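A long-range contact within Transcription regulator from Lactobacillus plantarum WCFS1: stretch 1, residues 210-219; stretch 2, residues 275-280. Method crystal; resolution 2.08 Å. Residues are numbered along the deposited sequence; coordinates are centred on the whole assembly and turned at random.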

# COMPACT_ATOMS: atom_id res chain seq x y z
N GLU B 210 10.07 -9.01 -23.73
CA GLU B 210 10.15 -9.95 -22.62
C GLU B 210 11.16 -9.57 -21.54
O GLU B 210 12.29 -9.21 -21.83
CB GLU B 210 10.49 -11.34 -23.16
CG GLU B 210 9.49 -11.85 -24.17
CD GLU B 210 9.97 -13.10 -24.86
OE1 GLU B 210 10.14 -14.12 -24.16
OE2 GLU B 210 10.18 -13.06 -26.09
N VAL B 211 10.75 -9.68 -20.29
CA VAL B 211 11.60 -9.36 -19.16
C VAL B 211 11.86 -10.67 -18.41
O VAL B 211 10.92 -11.40 -18.10
CB VAL B 211 10.90 -8.36 -18.22
CG1 VAL B 211 11.75 -8.13 -16.96
CG2 VAL B 211 10.65 -7.04 -18.97
N PRO B 212 13.12 -10.99 -18.10
CA PRO B 212 14.37 -10.25 -18.35
C PRO B 212 15.04 -10.64 -19.68
O PRO B 212 16.13 -10.15 -20.00
CB PRO B 212 15.22 -10.65 -17.15
CG PRO B 212 14.90 -12.11 -17.04
CD PRO B 212 13.39 -12.18 -17.27
N LYS B 213 14.37 -11.50 -20.44
CA LYS B 213 14.86 -11.97 -21.74
C LYS B 213 15.58 -10.87 -22.54
O LYS B 213 16.81 -10.90 -22.67
CB LYS B 213 13.68 -12.50 -22.55
CG LYS B 213 13.89 -13.88 -23.15
CD LYS B 213 14.77 -13.85 -24.39
CE LYS B 213 14.92 -15.25 -24.97
NZ LYS B 213 15.69 -15.27 -26.24
N ASP B 214 14.84 -9.90 -23.06
CA ASP B 214 15.50 -8.83 -23.81
C ASP B 214 15.50 -7.47 -23.11
O ASP B 214 16.00 -6.49 -23.65
CB ASP B 214 14.91 -8.70 -25.23
CG ASP B 214 13.41 -8.52 -25.24
OD1 ASP B 214 12.68 -9.53 -25.17
OD2 ASP B 214 12.97 -7.36 -25.33
N LEU B 215 14.95 -7.43 -21.90
CA LEU B 215 14.93 -6.20 -21.11
C LEU B 215 15.03 -6.50 -19.61
O LEU B 215 14.22 -7.24 -19.06
CB LEU B 215 13.66 -5.39 -21.39
CG LEU B 215 13.51 -4.11 -20.56
CD1 LEU B 215 14.66 -3.15 -20.88
CD2 LEU B 215 12.17 -3.45 -20.83
N SER B 216 16.04 -5.93 -18.96
CA SER B 216 16.22 -6.11 -17.52
C SER B 216 15.63 -4.88 -16.83
O SER B 216 15.74 -3.76 -17.35
CB SER B 216 17.70 -6.22 -17.15
OG SER B 216 18.24 -7.50 -17.46
N ILE B 217 15.03 -5.08 -15.67
CA ILE B 217 14.45 -3.98 -14.90
C ILE B 217 14.90 -4.08 -13.45
O ILE B 217 14.81 -5.15 -12.85
CB ILE B 217 12.90 -4.01 -14.90
CG1 ILE B 217 12.38 -3.81 -16.33
CG2 ILE B 217 12.37 -2.92 -13.97
CD1 ILE B 217 10.86 -3.94 -16.44
N VAL B 218 15.39 -2.97 -12.90
CA VAL B 218 15.82 -2.90 -11.50
C VAL B 218 14.93 -1.86 -10.81
O VAL B 218 14.88 -0.69 -11.23
CB VAL B 218 17.29 -2.46 -11.37
CG1 VAL B 218 17.63 -2.26 -9.90
CG2 VAL B 218 18.22 -3.52 -11.98
N SER B 219 14.24 -2.28 -9.76
CA SER B 219 13.35 -1.39 -9.04
C SER B 219 14.02 -0.78 -7.81
O SER B 219 14.91 -1.39 -7.21
CB SER B 219 12.10 -2.17 -8.61
OG SER B 219 11.17 -1.34 -7.94
N ARG B 275 15.92 -10.89 -7.78
CA ARG B 275 14.72 -11.68 -7.95
C ARG B 275 14.70 -12.27 -9.34
O ARG B 275 15.58 -13.06 -9.67
CB ARG B 275 13.47 -10.85 -7.64
CG ARG B 275 13.43 -10.43 -6.17
CD ARG B 275 12.05 -10.02 -5.67
NE ARG B 275 12.11 -9.66 -4.25
CZ ARG B 275 12.67 -8.55 -3.78
NH1 ARG B 275 13.21 -7.66 -4.60
NH2 ARG B 275 12.70 -8.33 -2.47
N LYS B 276 13.75 -11.91 -10.19
CA LYS B 276 13.72 -12.51 -11.52
C LYS B 276 13.57 -11.57 -12.71
O LYS B 276 13.29 -12.01 -13.83
CB LYS B 276 12.59 -13.56 -11.56
CG LYS B 276 12.83 -14.73 -10.61
CD LYS B 276 14.09 -15.50 -11.02
CE LYS B 276 14.39 -16.62 -10.04
NZ LYS B 276 13.24 -17.57 -9.93
N SER B 277 13.78 -10.28 -12.48
CA SER B 277 13.62 -9.29 -13.54
C SER B 277 14.90 -8.82 -14.22
O SER B 277 14.86 -7.89 -15.03
CB SER B 277 12.87 -8.08 -13.00
OG SER B 277 13.66 -7.41 -12.03
N THR B 278 16.04 -9.44 -13.90
CA THR B 278 17.32 -9.08 -14.50
C THR B 278 18.05 -10.32 -15.01
O THR B 278 17.88 -11.40 -14.47
CB THR B 278 18.27 -8.35 -13.50
OG1 THR B 278 18.53 -9.19 -12.37
CG2 THR B 278 17.66 -7.05 -13.02
N ALA B 279 18.85 -10.14 -16.05
CA ALA B 279 19.64 -11.23 -16.63
C ALA B 279 20.83 -10.61 -17.36
O ALA B 279 20.75 -9.46 -17.80
CB ALA B 279 18.80 -12.06 -17.60
N ARG B 280 21.93 -11.35 -17.47
CA ARG B 280 23.09 -10.80 -18.17
C ARG B 280 22.71 -10.46 -19.61
O ARG B 280 21.88 -11.13 -20.20
CB ARG B 280 24.26 -11.80 -18.17
CG ARG B 280 24.86 -12.07 -16.81
CD ARG B 280 26.26 -12.63 -16.97
NE ARG B 280 27.14 -11.64 -17.59
CZ ARG B 280 27.79 -10.70 -16.92
NH1 ARG B 280 27.68 -10.62 -15.60
NH2 ARG B 280 28.53 -9.81 -17.57

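Two segments meet here whose touching residues are at least sixty positions apart in sequence, burying 349 Å² in all. Stretch 1 runs as a loop from E210 until a strand begins at S216; stretch 2 has no regular secondary structure, yet it lies close enough for S216 and T278 to bring their CA atoms within 4.4 Å.

S277, which loses the most surface, is the centre of the polar bonding. Its carbonyl O accepts a hydrogen bond from I217 N at 2.9 Å, nearly straight at 167°, and the same oxygen lies 3.3 Å from S216 CA in a CA-H...O contact. Its side chain, with chi1 in the p well, returns the favour: S277 OG donates to I217 O at 2.7 Å. One residue thus satisfies both backbone polar groups of I217, a task suited to serine, whose short hydroxyl can reach a carbonyl beside its own main chain.

P212 supplies the apolar counterpart. It follows a cis peptide bond, and its CB points toward stretch 2, so the ring packs against the backbone there: P212 CD is 3.4 Å from K276 O, and P212 CB is 3.5 Å from S277 C. The compact ring also meets A279, with P212 CB and A279 CB 3.9 Å apart; the small methyl of A279, itself directed toward stretch 1, meets the ring while the two stretches lie close together.

T278 is directed away overall at its CA-to-CB bond, but its methyl still makes contact: T278 CG2 lies 3.7 Å from V218 CG2 and 3.4 Å from I217 O. Threonine suits the place, because its CB carries both a methyl that packs here and a hydroxyl that is hydrogen-bonded elsewhere in the structure. Alongside, A279 N donates to S216 OG at 3.1 Å, so a serine side chain takes up a backbone amide where stretch 2 passes the start of the strand.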